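Local coordinates for protein perosamine synthetase (Caulobacter crescentus, PDB 3BN1) that transfers an amino group from L-glutamate to GDP-4-keto-6-deoxy-D-mannose, using pyridoxal phosphate, to make GDP-perosamine for the O-antigen of lipopolysaccharide, at residues H252-A255 and R256-V260; V260-Y263 and E264-L267; A268-G271 and N272-T275. All coordinates share one frame; numbering follows the deposited sequence.

Interaction 1 (H252-A255 and R256-V260)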
loop_
_atom_site.group_PDB
_atom_site.type_symbol
_atom_site.label_atom_id
_atom_site.label_comp_id
_atom_site.label_asym_id
_atom_site.label_seq_id
_atom_site.Cartn_x
_atom_site.Cartn_y
_atom_site.Cartn_z
ATOM N N HIS A 252 -6.095 -0.742 26.422
ATOM C CA HIS A 252 -4.828 -1.214 25.853
ATOM C C HIS A 252 -3.606 -0.528 26.507
ATOM O O HIS A 252 -2.646 -1.191 26.939
ATOM C CB HIS A 252 -4.812 -0.892 24.362
ATOM C CG HIS A 252 -5.762 -1.739 23.570
ATOM N ND1 HIS A 252 -5.926 -3.084 23.819
ATOM C CD2 HIS A 252 -6.585 -1.451 22.534
ATOM C CE1 HIS A 252 -6.825 -3.586 22.991
ATOM N NE2 HIS A 252 -7.227 -2.618 22.189
ATOM N N LEU A 253 -3.654 0.805 26.597
ATOM C CA LEU A 253 -2.579 1.585 27.227
ATOM C C LEU A 253 -2.414 1.249 28.720
ATOM O O LEU A 253 -1.299 1.105 29.201
ATOM C CB LEU A 253 -2.825 3.106 27.065
ATOM C CG LEU A 253 -2.837 3.587 25.604
ATOM C CD1 LEU A 253 -3.316 5.003 25.509
ATOM C CD2 LEU A 253 -1.408 3.415 24.984
ATOM N N ALA A 254 -3.523 1.039 29.419
ATOM C CA ALA A 254 -3.458 0.721 30.853
ATOM C C ALA A 254 -2.804 -0.599 31.076
ATOM O O ALA A 254 -2.043 -0.797 32.032
ATOM C CB ALA A 254 -4.836 0.668 31.474
ATOM N N ALA A 255 -3.119 -1.488 30.160
ATOM C CA ALA A 255 -2.550 -2.795 30.209
ATOM C C ALA A 255 -1.039 -2.708 30.093
ATOM O O ALA A 255 -0.289 -3.328 30.854
ATOM C CB ALA A 255 -3.119 -3.547 29.096
ATOM N N ARG A 256 -0.586 -1.935 29.118
ATOM C CA ARG A 256 0.835 -1.720 28.906
ATOM C C ARG A 256 1.387 -1.014 30.172
ATOM O O ARG A 256 2.471 -1.372 30.669
ATOM C CB ARG A 256 1.070 -0.887 27.617
ATOM C CG ARG A 256 1.551 -1.562 26.399
ATOM C CD ARG A 256 1.278 -0.720 25.145
ATOM N NE ARG A 256 1.243 -1.646 24.018
ATOM C CZ ARG A 256 2.339 -2.234 23.543
ATOM N NH1 ARG A 256 2.294 -3.106 22.537
ATOM N NH2 ARG A 256 3.502 -1.900 24.080
ATOM N N GLU A 257 0.659 -0.020 30.710
ATOM C CA GLU A 257 1.137 0.645 31.928
ATOM C C GLU A 257 1.426 -0.349 33.060
ATOM O O GLU A 257 2.387 -0.246 33.799
ATOM C CB GLU A 257 0.166 1.687 32.445
ATOM C CG GLU A 257 0.703 3.100 32.415
ATOM C CD GLU A 257 -0.418 4.160 32.516
ATOM O OE1 GLU A 257 -0.117 5.357 32.309
ATOM O OE2 GLU A 257 -1.602 3.819 32.787
ATOM N N ARG A 258 0.528 -1.298 33.227
ATOM C CA ARG A 258 0.648 -2.285 34.294
ATOM C C ARG A 258 1.946 -3.088 34.114
ATOM O O ARG A 258 2.757 -3.294 35.039
ATOM C CB ARG A 258 -0.521 -3.239 34.044
ATOM C CG ARG A 258 -1.295 -3.652 35.253
ATOM C CD ARG A 258 -2.766 -3.377 35.002
ATOM N NE ARG A 258 -3.209 -3.940 33.735
ATOM C CZ ARG A 258 -4.261 -3.504 33.041
ATOM N NH1 ARG A 258 -4.974 -2.448 33.454
ATOM N NH2 ARG A 258 -4.599 -4.086 31.897
ATOM N N VAL A 259 2.127 -3.516 32.862
ATOM C CA VAL A 259 3.264 -4.320 32.478
ATOM C C VAL A 259 4.537 -3.554 32.746
ATOM O O VAL A 259 5.495 -4.070 33.354
ATOM C CB VAL A 259 3.210 -4.682 30.985
ATOM C CG1 VAL A 259 4.687 -5.031 30.445
ATOM C CG2 VAL A 259 2.222 -5.844 30.801
ATOM N N VAL A 260 4.518 -2.296 32.321
ATOM C CA VAL A 260 5.655 -1.417 32.513
ATOM C C VAL A 260 5.909 -1.270 34.010
ATOM O O VAL A 260 7.047 -1.217 34.491
ATOM C CB VAL A 260 5.319 0.022 31.948
ATOM C CG1 VAL A 260 6.407 1.002 32.409
ATOM C CG2 VAL A 260 5.335 0.006 30.458
HETATM O O HOH W 1 -1.675 -6.100 31.855
#
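The carbonyl oxygen of Ala-255 is held by two donors: Val-259 N at 3.1 Å, a straight bond with an N-H...O angle of 162°, and water 1. The water donates a hydrogen bond to Ala-255 O at 3.3 Å and accepts one from Arg-258 NE at 3.2 Å, in the plane of the guanidinium, so the side chain is tied back to the preceding turn. Bends at chi2 and chi3 fold the arginine over the helix and lay one guanidinium face across the Ala-254 and Ala-255 backbone. Ala-254 O lies 3.5 Å above that plane, toward its rim, while bonding Arg-258 N at 2.9 Å. The very short approach of Arg-258 NH2 to Ala-255 CA is doubtful. All this rides on the i to i+4 ladder of helix 249-266, whose shortest rung here joins Glu-257 N to Leu-253 O at 2.7 Å, and Arg-256 N bonds His-252 O in the same way. The extended Arg-256 side chain leads off to Trp-288 O, and Trp-288 lines the 2-oxoglutarate pocket. Glu-257 runs back alongside Ala-254, its OE2 4.1 Å from Ala-254 CA, while OE1 forms a salt bridge to Arg-284.

Interaction 2 (V260-Y263 and E264-L267)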
loop_
_atom_site.group_PDB
_atom_site.type_symbol
_atom_site.label_atom_id
_atom_site.label_comp_id
_atom_site.label_asym_id
_atom_site.label_seq_id
_atom_site.Cartn_x
_atom_site.Cartn_y
_atom_site.Cartn_z
ATOM N N VAL A 260 4.518 -2.296 32.321
ATOM C CA VAL A 260 5.655 -1.417 32.513
ATOM C C VAL A 260 5.909 -1.270 34.010
ATOM O O VAL A 260 7.047 -1.217 34.491
ATOM C CB VAL A 260 5.319 0.022 31.948
ATOM C CG1 VAL A 260 6.407 1.002 32.409
ATOM C CG2 VAL A 260 5.335 0.006 30.458
ATOM N N GLY A 261 4.815 -1.190 34.759
ATOM C CA GLY A 261 4.993 -1.046 36.198
ATOM C C GLY A 261 5.665 -2.238 36.854
ATOM O O GLY A 261 6.454 -2.111 37.801
ATOM N N TRP A 262 5.388 -3.405 36.305
ATOM C CA TRP A 262 5.959 -4.647 36.814
ATOM C C TRP A 262 7.459 -4.624 36.574
ATOM O O TRP A 262 8.247 -4.966 37.455
ATOM C CB TRP A 262 5.280 -5.810 36.117
ATOM C CG TRP A 262 3.960 -6.047 36.689
ATOM C CD1 TRP A 262 3.568 -5.778 37.982
ATOM C CD2 TRP A 262 2.820 -6.619 36.014
ATOM N NE1 TRP A 262 2.228 -6.103 38.126
ATOM C CE2 TRP A 262 1.747 -6.622 36.945
ATOM C CE3 TRP A 262 2.604 -7.135 34.717
ATOM C CZ2 TRP A 262 0.479 -7.180 36.643
ATOM C CZ3 TRP A 262 1.327 -7.674 34.411
ATOM C CH2 TRP A 262 0.277 -7.669 35.380
ATOM N N TYR A 263 7.838 -4.152 35.386
ATOM C CA TYR A 263 9.250 -3.988 35.017
ATOM C C TYR A 263 9.970 -3.056 35.974
ATOM O O TYR A 263 11.078 -3.382 36.412
ATOM C CB TYR A 263 9.417 -3.500 33.563
ATOM C CG TYR A 263 9.432 -4.569 32.465
ATOM C CD1 TYR A 263 10.298 -5.648 32.505
ATOM C CD2 TYR A 263 8.593 -4.472 31.379
ATOM C CE1 TYR A 263 10.293 -6.622 31.498
ATOM C CE2 TYR A 263 8.558 -5.435 30.365
ATOM C CZ TYR A 263 9.417 -6.505 30.398
ATOM O OH TYR A 263 9.441 -7.449 29.366
ATOM N N GLU A 264 9.337 -1.936 36.307
ATOM C CA GLU A 264 9.941 -0.885 37.141
ATOM C C GLU A 264 10.231 -1.409 38.523
ATOM O O GLU A 264 11.250 -1.101 39.112
ATOM C CB GLU A 264 9.062 0.373 37.185
ATOM C CG GLU A 264 9.349 1.316 36.016
ATOM C CD GLU A 264 10.819 1.737 35.943
ATOM O OE1 GLU A 264 11.337 2.175 37.000
ATOM O OE2 GLU A 264 11.451 1.625 34.851
ATOM N N GLN A 265 9.296 -2.227 38.988
ATOM C CA GLN A 265 9.382 -2.817 40.301
ATOM C C GLN A 265 10.375 -3.981 40.353
ATOM O O GLN A 265 11.203 -4.127 41.259
ATOM C CB GLN A 265 7.997 -3.320 40.727
ATOM C CG GLN A 265 7.950 -3.972 42.135
ATOM C CD GLN A 265 6.880 -5.061 42.295
ATOM O OE1 GLN A 265 5.760 -4.940 41.789
ATOM N NE2 GLN A 265 7.222 -6.125 43.016
ATOM N N LYS A 266 10.304 -4.833 39.349
ATOM C CA LYS A 266 11.131 -6.009 39.430
ATOM C C LYS A 266 12.558 -5.917 38.942
ATOM O O LYS A 266 13.401 -6.781 39.292
ATOM C CB LYS A 266 10.336 -7.186 38.842
ATOM C CG LYS A 266 8.875 -7.192 39.240
ATOM C CD LYS A 266 7.993 -8.082 38.345
ATOM C CE LYS A 266 6.543 -8.073 38.833
ATOM N NZ LYS A 266 6.359 -9.289 39.631
ATOM N N LEU A 267 12.828 -4.878 38.141
ATOM C CA LEU A 267 14.123 -4.701 37.496
ATOM C C LEU A 267 15.250 -4.525 38.458
ATOM O O LEU A 267 16.402 -4.671 38.089
ATOM C CB LEU A 267 14.168 -3.601 36.420
ATOM C CG LEU A 267 13.829 -4.000 34.966
ATOM C CD1 LEU A 267 14.453 -3.035 33.978
ATOM C CD2 LEU A 267 14.150 -5.444 34.566
#
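Val-260 O accepts the backbone N-H of Glu-264 at 3.0 Å, the first of four successive i to i+4 bonds. Glu-264 CB and CG pass beside the same carbonyl, and a bend at chi2 turns the carboxylate aside, where OE2 bonds the hydroxyl of Tyr-290. Gly-261 O repeats the pattern with Gln-265 N at 3.1 Å, and the Gln-265 CB lies beside that oxygen.

Trp-262 makes the more intimate contact. Trp-262 O accepts Lys-266 N at 2.8 Å, nearly in line with C=O (C=O...N angle 160°), and the lysine chain then runs back over the same oxygen, to which Lys-266 CG is modelled doubtfully close. Both side chains point the same way and lie side by side: Lys-266 CE sits 3.8 Å from Trp-262 CB and 3.9 Å from Trp-262 CD1, meeting the indole obliquely. The lysine is extended as far as CE, and its bend at chi4 (-99°) directs NZ to salt bridges with Glu-358 and Asp-362. The methylenes therefore serve the indole and the ammonium serves the acids.

Tyr-263 O accepts Leu-267 N at 2.9 Å, less straight than the others, with an N-H...O angle of 139°. Leu-267 CD2 meets the phenol ring at Tyr-263 CD1, 4.4 Å away, a loose apolar contact. The ring stacks on Tyr-290, and its hydroxyl bonds Pro-351 O. Thus one face of helix 249-266 packs through Trp-262, Tyr-263, Lys-266 and Leu-267 against helix 358-371, while Tyr-263 and Leu-267 also reach Tyr-290, and Leu-267 Val-292, on strand 290-294 of the small antiparallel sheet.

Interaction 3 (A268-G271 and N272-T275)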
loop_
_atom_site.group_PDB
_atom_site.type_symbol
_atom_site.label_atom_id
_atom_site.label_comp_id
_atom_site.label_asym_id
_atom_site.label_seq_id
_atom_site.Cartn_x
_atom_site.Cartn_y
_atom_site.Cartn_z
ATOM N N ALA A 268 14.897 -4.218 39.696
ATOM C CA ALA A 268 15.857 -4.069 40.782
ATOM C C ALA A 268 16.697 -5.354 40.926
ATOM O O ALA A 268 17.887 -5.341 41.230
ATOM C CB ALA A 268 15.052 -3.813 42.080
ATOM N N ARG A 269 16.055 -6.489 40.712
ATOM C CA ARG A 269 16.750 -7.751 40.825
ATOM C C ARG A 269 17.996 -7.852 39.931
ATOM O O ARG A 269 18.898 -8.648 40.187
ATOM C CB ARG A 269 15.740 -8.868 40.520
ATOM C CG ARG A 269 16.192 -10.241 40.978
ATOM C CD ARG A 269 15.515 -11.336 40.165
ATOM N NE ARG A 269 16.380 -12.492 39.917
ATOM C CZ ARG A 269 15.936 -13.714 39.614
ATOM N NH1 ARG A 269 14.627 -13.952 39.532
ATOM N NH2 ARG A 269 16.795 -14.706 39.391
ATOM N N LEU A 270 18.050 -7.056 38.870
ATOM C CA LEU A 270 19.159 -7.113 37.901
ATOM C C LEU A 270 20.246 -6.087 38.178
ATOM O O LEU A 270 21.332 -6.066 37.545
ATOM C CB LEU A 270 18.609 -6.924 36.480
ATOM C CG LEU A 270 17.551 -7.908 35.952
ATOM C CD1 LEU A 270 17.289 -7.509 34.551
ATOM C CD2 LEU A 270 17.922 -9.405 36.006
ATOM N N GLY A 271 19.963 -5.232 39.154
ATOM C CA GLY A 271 20.960 -4.243 39.552
ATOM C C GLY A 271 21.545 -3.412 38.428
ATOM O O GLY A 271 20.809 -2.923 37.566
ATOM N N ASN A 272 22.865 -3.199 38.447
ATOM C CA ASN A 272 23.434 -2.353 37.408
ATOM C C ASN A 272 23.602 -3.055 36.057
ATOM O O ASN A 272 24.171 -2.469 35.110
ATOM C CB ASN A 272 24.751 -1.681 37.878
ATOM C CG ASN A 272 25.958 -2.623 37.775
ATOM O OD1 ASN A 272 25.800 -3.835 37.578
ATOM N ND2 ASN A 272 27.164 -2.071 37.936
ATOM N N ARG A 273 23.107 -4.289 35.957
ATOM C CA ARG A 273 23.265 -5.006 34.701
ATOM C C ARG A 273 22.500 -4.530 33.476
ATOM O O ARG A 273 22.848 -4.846 32.314
ATOM C CB ARG A 273 23.190 -6.468 34.932
ATOM C CG ARG A 273 24.378 -6.913 35.802
ATOM C CD ARG A 273 24.301 -8.441 36.025
ATOM N NE ARG A 273 23.173 -8.849 36.866
ATOM C CZ ARG A 273 22.561 -10.040 36.851
ATOM N NH1 ARG A 273 21.552 -10.223 37.696
ATOM N NH2 ARG A 273 22.924 -11.026 36.016
ATOM N N VAL A 274 21.479 -3.729 33.762
ATOM C CA VAL A 274 20.738 -3.007 32.744
ATOM C C VAL A 274 20.550 -1.575 33.171
ATOM O O VAL A 274 20.590 -1.265 34.359
ATOM C CB VAL A 274 19.326 -3.541 32.591
ATOM C CG1 VAL A 274 19.397 -4.907 32.016
ATOM C CG2 VAL A 274 18.614 -3.493 33.967
ATOM N N THR A 275 20.225 -0.722 32.211
ATOM C CA THR A 275 19.905 0.660 32.509
ATOM C C THR A 275 18.476 0.826 32.053
ATOM O O THR A 275 18.153 0.652 30.864
ATOM C CB THR A 275 20.715 1.617 31.681
ATOM O OG1 THR A 275 22.047 1.618 32.191
ATOM C CG2 THR A 275 20.117 2.977 31.848
HETATM O O HOH W 2 21.901 -8.366 40.064
#
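Backbone bonding sets the shape: Leu-270 O accepts Arg-273 N at 3.0 Å with an N-H...O angle of 152°, an i to i+3 closure. Just before it, Gly-271 N bonds Ala-268 O at 2.9 Å, another i to i+3 bond. Between the ends of the closure, Gly-271 adopts phi 52° and psi -137°, a positive phi that glycine takes readily.

Side-chain hydrogen bonds reinforce the same carbonyl. Arg-273 CG stands anti to its own carbonyl carbon, and the bend at chi3 turns the chain back toward Leu-270 O, so that Arg-273 NE makes a second, weak bond to that oxygen at 3.4 Å. Further out, NH1 is linked to Arg-269 O through water 2, which donates to Arg-269 O and accepts from Arg-273 NH1, each at 3.0 Å. Arg-269 O itself lies at the guanidinium edge, in its plane, 4.0 Å from Arg-273 NH1.

Charge is supplied from helix 358-371. Asp-369 forms salt bridges to both arginines, through OD2 to Arg-269 and through OD1 to Arg-273, so the two cations share one acid, which probably offsets their proximity. Arg-273 NH2 also bonds Leu-372 O.

The apolar contact is Leu-270 CD1 on Val-274 CG1 at 4.2 Å. Leu-270 also crosses the Arg-273 side chain at about a right angle, Leu-270 CD2 lying 4.1 Å from Arg-273 NH1. Leu-368 and Leu-372 cover the leucine as well.

Gly-271 and Asn-272, as the two central residues, have the backbone angles of a type II' beta turn, here leading from the 3-10 segment that follows helix 249-266 into edge strand 274-275, where Thr-275 pairs with Arg-293 of strand 290-294.

Overall arrangement
The three contacts follow one another along the chain, from the largely buried first part of helix 249-266 to the partly buried turn beyond it. Interactions 1 and 2 share that helix and Val-260, their centres about 11 Å apart. Interaction 1 has the largest share of buried residues and lies nearest the 2-oxoglutarate pocket, though its folded Arg-258 is exposed. Interaction 2 is partly buried, mixing aromatic and aliphatic packing with charges that reach helix 358-371. Interaction 3 replaces the i to i+4 ladder with a turn and guanidinium bonds. It touches interaction 2 where Leu-267 CD1 packs on Val-274 CG2 at 4.2 Å, and both lean on helix 358-371.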